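Glycosyl hydrolase (Rhizobium leguminosarum bv. trifolii, PDB 5NDX) probably hydrolyses O-glycosidic bonds, as a family 39 glycoside hydrolase and bacterial orthologue of human alpha-L-iduronidase. Local coordinates at residues 53-63 against 89-100. The protein carries 2 engineered substitutions. Numbering follows the deposited sequence.
Sequences IKFLRVHYLYN and RLKPFFELMGNP. With 8U8 ((2~{R},3~{S},4~{S},5~{R},6~{S})-6-(4-methyl-2-oxidanylidene-chromen-7-yl)oxy-3,4,5-tris(oxidanyl)oxane-2-carboxylic acid), chain N; 8U8 ((2~{R},3~{S},4~{S},5~{R},6~{S})-6-(4-methyl-2-oxidanylidene-chromen-7-yl)oxy-3,4,5-tris(oxidanyl)oxane-2-carboxylic acid), chain M.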
loop_
_atom_site.group_PDB
_atom_site.type_symbol
_atom_site.label_atom_id
_atom_site.label_comp_id
_atom_site.label_asym_id
_atom_site.label_seq_id
_atom_site.Cartn_x
_atom_site.Cartn_y
_atom_site.Cartn_z
ATOM N N ILE A 53 -0.247 -2.856 -4.425
ATOM C CA ILE A 53 0.458 -1.578 -4.248
ATOM C C ILE A 53 1.272 -1.326 -5.506
ATOM O O ILE A 53 2.049 -2.187 -5.936
ATOM C CB ILE A 53 1.385 -1.555 -3.014
ATOM C CG1 ILE A 53 0.549 -1.655 -1.722
ATOM C CG2 ILE A 53 2.153 -0.229 -2.945
ATOM C CD1 ILE A 53 1.401 -1.940 -0.500
ATOM N N LYS A 54 1.104 -0.133 -6.051
ATOM C CA LYS A 54 1.670 0.224 -7.355
ATOM C C LYS A 54 2.639 1.403 -7.299
ATOM O O LYS A 54 3.608 1.398 -8.058
ATOM C CB LYS A 54 0.546 0.527 -8.309
ATOM C CG LYS A 54 0.944 0.843 -9.739
ATOM C CD LYS A 54 -0.308 0.937 -10.598
ATOM C CE LYS A 54 0.061 1.303 -12.056
ATOM N NZ LYS A 54 -1.195 1.176 -12.870
ATOM N N PHE A 55 2.366 2.393 -6.436
ATOM C CA PHE A 55 3.153 3.619 -6.334
ATOM C C PHE A 55 3.859 3.754 -4.997
ATOM O O PHE A 55 3.289 3.404 -3.962
ATOM C CB PHE A 55 2.267 4.840 -6.588
ATOM C CG PHE A 55 1.677 4.873 -7.976
ATOM C CD1 PHE A 55 2.429 5.351 -9.044
ATOM C CD2 PHE A 55 0.432 4.422 -8.206
ATOM C CE1 PHE A 55 1.919 5.353 -10.331
ATOM C CE2 PHE A 55 -0.108 4.421 -9.497
ATOM C CZ PHE A 55 0.649 4.901 -10.571
ATOM N N LEU A 56 5.105 4.225 -5.033
ATOM C CA LEU A 56 5.852 4.606 -3.850
ATOM C C LEU A 56 6.117 6.093 -3.895
ATOM O O LEU A 56 6.631 6.590 -4.907
ATOM C CB LEU A 56 7.201 3.921 -3.826
ATOM C CG LEU A 56 7.314 2.468 -3.548
ATOM C CD1 LEU A 56 8.785 2.107 -3.425
ATOM C CD2 LEU A 56 6.579 2.109 -2.255
ATOM N N ARG A 57 5.801 6.773 -2.817
ATOM C CA ARG A 57 5.965 8.208 -2.691
ATOM C C ARG A 57 7.106 8.404 -1.695
ATOM O O ARG A 57 6.917 8.317 -0.475
ATOM C CB ARG A 57 4.691 8.869 -2.216
ATOM C CG ARG A 57 4.791 10.380 -2.032
ATOM C CD ARG A 57 3.414 11.052 -1.928
ATOM N NE ARG A 57 3.406 11.917 -0.774
ATOM C CZ ARG A 57 3.640 13.212 -0.755
ATOM N NH1 ARG A 57 3.878 13.884 -1.847
ATOM N NH2 ARG A 57 3.643 13.841 0.383
ATOM N N VAL A 58 8.307 8.560 -2.220
ATOM C CA VAL A 58 9.505 8.602 -1.375
ATOM C C VAL A 58 10.075 10.040 -1.338
ATOM O O VAL A 58 10.388 10.610 -2.413
ATOM C CB VAL A 58 10.577 7.635 -1.899
ATOM C CG1 VAL A 58 11.827 7.734 -1.053
ATOM C CG2 VAL A 58 10.065 6.182 -1.954
ATOM N N HIS A 59 10.246 10.581 -0.124
ATOM C CA HIS A 59 10.717 11.959 0.068
ATOM C C HIS A 59 12.203 12.128 -0.235
ATOM O O HIS A 59 13.013 11.255 0.095
ATOM C CB HIS A 59 10.564 12.427 1.530
ATOM C CG HIS A 59 9.180 12.773 1.960
ATOM N ND1 HIS A 59 8.139 12.981 1.080
ATOM C CD2 HIS A 59 8.685 13.044 3.199
ATOM C CE1 HIS A 59 7.052 13.323 1.752
ATOM N NE2 HIS A 59 7.355 13.355 3.042
ATOM N N TYR A 60 12.549 13.274 -0.795
ATOM C CA TYR A 60 13.955 13.705 -0.985
ATOM C C TYR A 60 14.737 12.831 -1.962
ATOM O O TYR A 60 15.921 12.576 -1.762
ATOM C CB TYR A 60 14.685 13.747 0.365
ATOM C CG TYR A 60 14.054 14.659 1.388
ATOM C CD1 TYR A 60 14.085 16.042 1.194
ATOM C CD2 TYR A 60 13.489 14.170 2.560
ATOM C CE1 TYR A 60 13.559 16.923 2.127
ATOM C CE2 TYR A 60 12.947 15.043 3.513
ATOM C CZ TYR A 60 12.989 16.423 3.274
ATOM O OH TYR A 60 12.464 17.337 4.141
ATOM N N LEU A 61 14.093 12.392 -3.048
ATOM C CA LEU A 61 14.828 11.678 -4.084
ATOM C C LEU A 61 16.045 12.497 -4.586
ATOM O O LEU A 61 17.099 11.925 -4.809
ATOM C CB LEU A 61 13.911 11.273 -5.248
ATOM C CG LEU A 61 13.025 10.058 -4.907
ATOM C CD1 LEU A 61 11.893 9.972 -5.905
ATOM C CD2 LEU A 61 13.850 8.787 -4.859
ATOM N N TYR A 62 15.914 13.814 -4.717
ATOM C CA TYR A 62 17.055 14.620 -5.224
ATOM C C TYR A 62 18.233 14.799 -4.232
ATOM O O TYR A 62 19.331 15.147 -4.670
ATOM C CB TYR A 62 16.575 15.973 -5.741
ATOM C CG TYR A 62 15.867 15.954 -7.098
ATOM C CD1 TYR A 62 16.274 15.097 -8.124
ATOM C CD2 TYR A 62 14.793 16.814 -7.356
ATOM C CE1 TYR A 62 15.676 15.116 -9.386
ATOM C CE2 TYR A 62 14.166 16.832 -8.603
ATOM C CZ TYR A 62 14.625 15.983 -9.623
ATOM O OH TYR A 62 14.079 16.006 -10.885
ATOM N N ASN A 63 18.050 14.501 -2.938
ATOM C CA ASN A 63 19.206 14.399 -2.015
ATOM C C ASN A 63 20.108 13.244 -2.364
ATOM O O ASN A 63 21.207 13.205 -1.890
ATOM C CB ASN A 63 18.788 14.275 -0.543
ATOM C CG ASN A 63 18.201 15.568 0.004
ATOM O OD1 ASN A 63 18.257 16.620 -0.626
ATOM N ND2 ASN A 63 17.629 15.483 1.171
ATOM N N ARG A 89 8.281 -3.944 -9.766
ATOM C CA ARG A 89 7.031 -3.546 -10.377
ATOM C C ARG A 89 6.355 -2.440 -9.605
ATOM O O ARG A 89 5.162 -2.445 -9.424
ATOM C CB ARG A 89 6.104 -4.771 -10.558
ATOM C CG ARG A 89 6.801 -5.955 -11.275
ATOM C CD ARG A 89 5.815 -7.068 -11.656
ATOM N NE ARG A 89 5.249 -7.737 -10.464
ATOM C CZ ARG A 89 5.740 -8.830 -9.862
ATOM N NH1 ARG A 89 6.842 -9.412 -10.318
ATOM N NH2 ARG A 89 5.132 -9.351 -8.785
ATOM N N LEU A 90 7.135 -1.488 -9.132
ATOM C CA LEU A 90 6.623 -0.325 -8.449
ATOM C C LEU A 90 6.986 0.901 -9.284
ATOM O O LEU A 90 7.986 0.894 -9.988
ATOM C CB LEU A 90 7.201 -0.264 -7.063
ATOM C CG LEU A 90 6.696 -1.448 -6.204
ATOM C CD1 LEU A 90 7.557 -1.626 -4.978
ATOM C CD2 LEU A 90 5.222 -1.288 -5.823
ATOM N N LYS A 91 6.156 1.929 -9.198
ATOM C CA LYS A 91 6.359 3.182 -9.882
ATOM C C LYS A 91 6.520 4.296 -8.899
ATOM O O LYS A 91 5.829 4.331 -7.906
ATOM C CB LYS A 91 5.146 3.481 -10.756
ATOM C CG LYS A 91 4.924 2.381 -11.814
ATOM C CD LYS A 91 3.613 2.496 -12.507
ATOM C CE LYS A 91 3.359 1.314 -13.467
ATOM N NZ LYS A 91 4.373 1.367 -14.528
ATOM N N PRO A 92 7.379 5.275 -9.206
ATOM C CA PRO A 92 7.443 6.388 -8.291
ATOM C C PRO A 92 6.272 7.380 -8.427
ATOM O O PRO A 92 5.856 7.755 -9.534
ATOM C CB PRO A 92 8.773 7.042 -8.658
ATOM C CG PRO A 92 8.969 6.687 -10.064
ATOM C CD PRO A 92 8.514 5.280 -10.146
ATOM N N PHE A 93 5.762 7.788 -7.276
ATOM C CA PHE A 93 4.943 8.978 -7.153
ATOM C C PHE A 93 6.018 9.990 -6.756
ATOM O O PHE A 93 6.389 10.088 -5.592
ATOM C CB PHE A 93 3.848 8.761 -6.101
ATOM C CG PHE A 93 2.870 9.886 -5.940
ATOM C CD1 PHE A 93 2.862 11.007 -6.754
ATOM C CD2 PHE A 93 1.925 9.814 -4.909
ATOM C CE1 PHE A 93 1.950 12.036 -6.551
ATOM C CE2 PHE A 93 1.024 10.842 -4.702
ATOM C CZ PHE A 93 1.013 11.947 -5.543
ATOM N N PHE A 94 6.582 10.632 -7.793
ATOM C CA PHE A 94 7.903 11.257 -7.769
ATOM C C PHE A 94 7.750 12.704 -7.314
ATOM O O PHE A 94 7.314 13.557 -8.094
ATOM C CB PHE A 94 8.516 11.220 -9.194
ATOM C CG PHE A 94 10.009 11.420 -9.247
ATOM C CD1 PHE A 94 10.611 12.562 -8.739
ATOM C CD2 PHE A 94 10.817 10.478 -9.847
ATOM C CE1 PHE A 94 11.992 12.719 -8.789
ATOM C CE2 PHE A 94 12.197 10.640 -9.900
ATOM C CZ PHE A 94 12.777 11.764 -9.383
ATOM N N GLU A 95 8.097 12.964 -6.065
ATOM C CA GLU A 95 8.106 14.312 -5.549
ATOM C C GLU A 95 9.389 14.965 -6.023
ATOM O O GLU A 95 10.495 14.423 -5.793
ATOM C CB GLU A 95 8.068 14.350 -4.022
ATOM C CG GLU A 95 6.863 13.621 -3.443
ATOM C CD GLU A 95 6.971 13.490 -1.933
ATOM O OE1 GLU A 95 7.669 12.546 -1.463
ATOM O OE2 GLU A 95 6.396 14.370 -1.247
ATOM N N LEU A 96 9.237 16.104 -6.682
ATOM C CA LEU A 96 10.397 16.839 -7.211
ATOM C C LEU A 96 10.992 17.642 -6.046
ATOM O O LEU A 96 10.691 18.810 -5.849
ATOM C CB LEU A 96 9.958 17.716 -8.374
ATOM C CG LEU A 96 9.504 16.902 -9.593
ATOM C CD1 LEU A 96 8.828 17.771 -10.651
ATOM C CD2 LEU A 96 10.628 16.083 -10.204
ATOM N N MET A 97 11.849 16.986 -5.275
ATOM C CA MET A 97 12.129 17.398 -3.942
ATOM C C MET A 97 13.494 16.933 -3.518
ATOM O O MET A 97 13.912 15.798 -3.795
ATOM C CB MET A 97 11.052 16.763 -3.071
ATOM C CG MET A 97 11.259 16.706 -1.577
ATOM S SD MET A 97 9.936 15.723 -0.757
ATOM C CE MET A 97 10.369 16.135 0.932
ATOM N N GLY A 98 14.159 17.805 -2.773
ATOM C CA GLY A 98 15.529 17.593 -2.322
ATOM C C GLY A 98 16.418 18.671 -2.926
ATOM O O GLY A 98 15.958 19.493 -3.735
ATOM N N ASN A 99 17.696 18.646 -2.562
ATOM C CA ASN A 99 18.593 19.770 -2.879
ATOM C C ASN A 99 20.000 19.245 -3.115
ATOM O O ASN A 99 20.791 19.142 -2.176
ATOM C CB ASN A 99 18.581 20.785 -1.722
ATOM C CG ASN A 99 19.320 22.071 -2.061
ATOM O OD1 ASN A 99 19.838 22.264 -3.171
ATOM N ND2 ASN A 99 19.353 22.975 -1.109
ATOM N N PRO A 100 20.304 18.885 -4.350
ATOM C CA PRO A 100 21.584 18.214 -4.582
ATOM C C PRO A 100 22.796 19.091 -4.195
ATOM O O PRO A 100 22.917 20.200 -4.690
ATOM C CB PRO A 100 21.576 17.945 -6.082
ATOM C CG PRO A 100 20.123 18.006 -6.480
ATOM C CD PRO A 100 19.558 19.076 -5.605
HETATM C C15 8U8 N . -1.231 11.309 -8.383
HETATM C C13 8U8 N . -2.250 10.848 -9.220
HETATM C C14 8U8 N . -2.977 11.747 -9.990
HETATM C C16 8U8 N . -3.936 11.284 -10.880
HETATM O O9 8U8 N . -4.606 12.091 -11.511
HETATM O O8 8U8 N . -4.227 9.957 -10.951
HETATM C C11 8U8 N . -3.497 9.066 -10.248
HETATM C C10 8U8 N . -3.802 7.746 -10.469
HETATM C C12 8U8 N . -2.509 9.482 -9.368
HETATM C C7 8U8 N . -1.793 8.492 -8.693
HETATM C C8 8U8 N . -2.105 7.154 -8.907
HETATM C C9 8U8 N . -3.103 6.762 -9.802
HETATM O O2 8U8 N . -3.358 5.427 -9.988
HETATM C C5 8U8 N . -4.032 5.003 -11.203
HETATM O O1 8U8 N . -5.412 5.125 -10.819
HETATM C C1 8U8 N . -6.422 4.650 -11.738
HETATM C C6 8U8 N . -6.427 5.480 -13.071
HETATM O O7 8U8 N . -5.991 6.648 -13.056
HETATM O O6 8U8 N . -6.814 4.891 -14.092
HETATM C C2 8U8 N . -6.117 3.173 -11.977
HETATM O O5 8U8 N . -7.088 2.547 -12.871
HETATM C C3 8U8 N . -4.682 3.012 -12.529
HETATM O O4 8U8 N . -4.423 1.637 -12.647
HETATM C C4 8U8 N . -3.674 3.597 -11.539
HETATM O O3 8U8 N . -2.344 3.564 -12.060
HETATM C C15 8U8 M . 5.630 19.871 11.101
HETATM C C13 8U8 M . 4.343 19.616 10.576
HETATM C C14 8U8 M . 3.353 20.591 10.731
HETATM C C16 8U8 M . 2.078 20.396 10.193
HETATM O O9 8U8 M . 1.252 21.283 10.398
HETATM O O8 8U8 M . 1.758 19.237 9.513
HETATM C C11 8U8 M . 2.735 18.311 9.241
HETATM C C10 8U8 M . 2.417 17.214 8.433
HETATM C C12 8U8 M . 4.038 18.484 9.783
HETATM C C7 8U8 M . 5.013 17.525 9.450
HETATM C C8 8U8 M . 4.693 16.432 8.637
HETATM C C9 8U8 M . 3.394 16.258 8.131
HETATM O O2 8U8 M . 3.040 15.216 7.297
HETATM C C5 8U8 M . 3.722 13.903 7.266
HETATM O O1 8U8 M . 3.866 13.427 8.613
HETATM C C1 8U8 M . 4.754 12.403 8.851
HETATM C C6 8U8 M . 4.059 11.625 9.816
HETATM O O7 8U8 M . 4.756 10.958 10.572
HETATM O O6 8U8 M . 2.843 11.675 9.777
HETATM C C2 8U8 M . 5.044 11.430 7.668
HETATM O O5 8U8 M . 3.928 10.525 7.526
HETATM C C3 8U8 M . 5.393 12.175 6.306
HETATM O O4 8U8 M . 6.718 11.945 5.973
HETATM C C4 8U8 M . 5.105 13.707 6.394
HETATM O O3 8U8 M . 5.120 14.260 5.015
HETATM O O HOH W 1 2.917 -3.592 -8.151
HETATM O O HOH W 2 11.290 12.984 -3.609
HETATM O O HOH W 3 8.835 10.641 -4.503
#
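Residues 55-58 and 91-95 run as neighbouring parallel strands, their axes 33° apart and 4.4 Å at closest approach. Leu56 sits between two partners, its N donating to Lys91 O (3.0 Å) and its O accepting from Phe93 N, while Lys54 O takes Lys91 N. Beyond this pairing the strands part, and waters bridge Val58 O to Phe93 O and to Glu95 O before Tyr62 N regains Met97 O at 3.0 Å.

Where the strands part, Glu95 points toward the first strand. Its OE1 receives His59 ND1 at 2.6 Å through the syn lone pair, in the plane of the imidazole, while OE2 lies over a face of the Arg57 guanidinium in a salt bridge, although the exact place of NH1 is less sure. Arg57 also pairs with Glu142, Asp264 and Glu265. With ND1 thus committed, His59 NE2 donates to O3 of one bound iduronide (3.1 Å, 167°). Extended from a CG anti to the backbone N (chi1 164°), Met97 brings CE over a face of His59 and, 3.5 Å from the centroid, over the Tyr60 ring. Replacing His59 by an alanine is likely to leave Glu95 OE1 and the sugar O3 without this donor, and the Met97 methyl with only the Tyr60 ring. Toward helix 76-87, where Leu61 also touches Leu78, its CD1 is centred over the Phe94 ring.

Lys54 NZ binds O3 of a second ligand (2.8 Å), whose coumarin brings C7 over one face of Phe55, at the strands' N-terminal end. The arrangement exemplifies a TIM barrel: consecutive parallel strands, joined through helix 76-87, with His59 just past its strand's C-terminal end in the active-site pocket, near the predicted proton-donor position, engineered to Gln146.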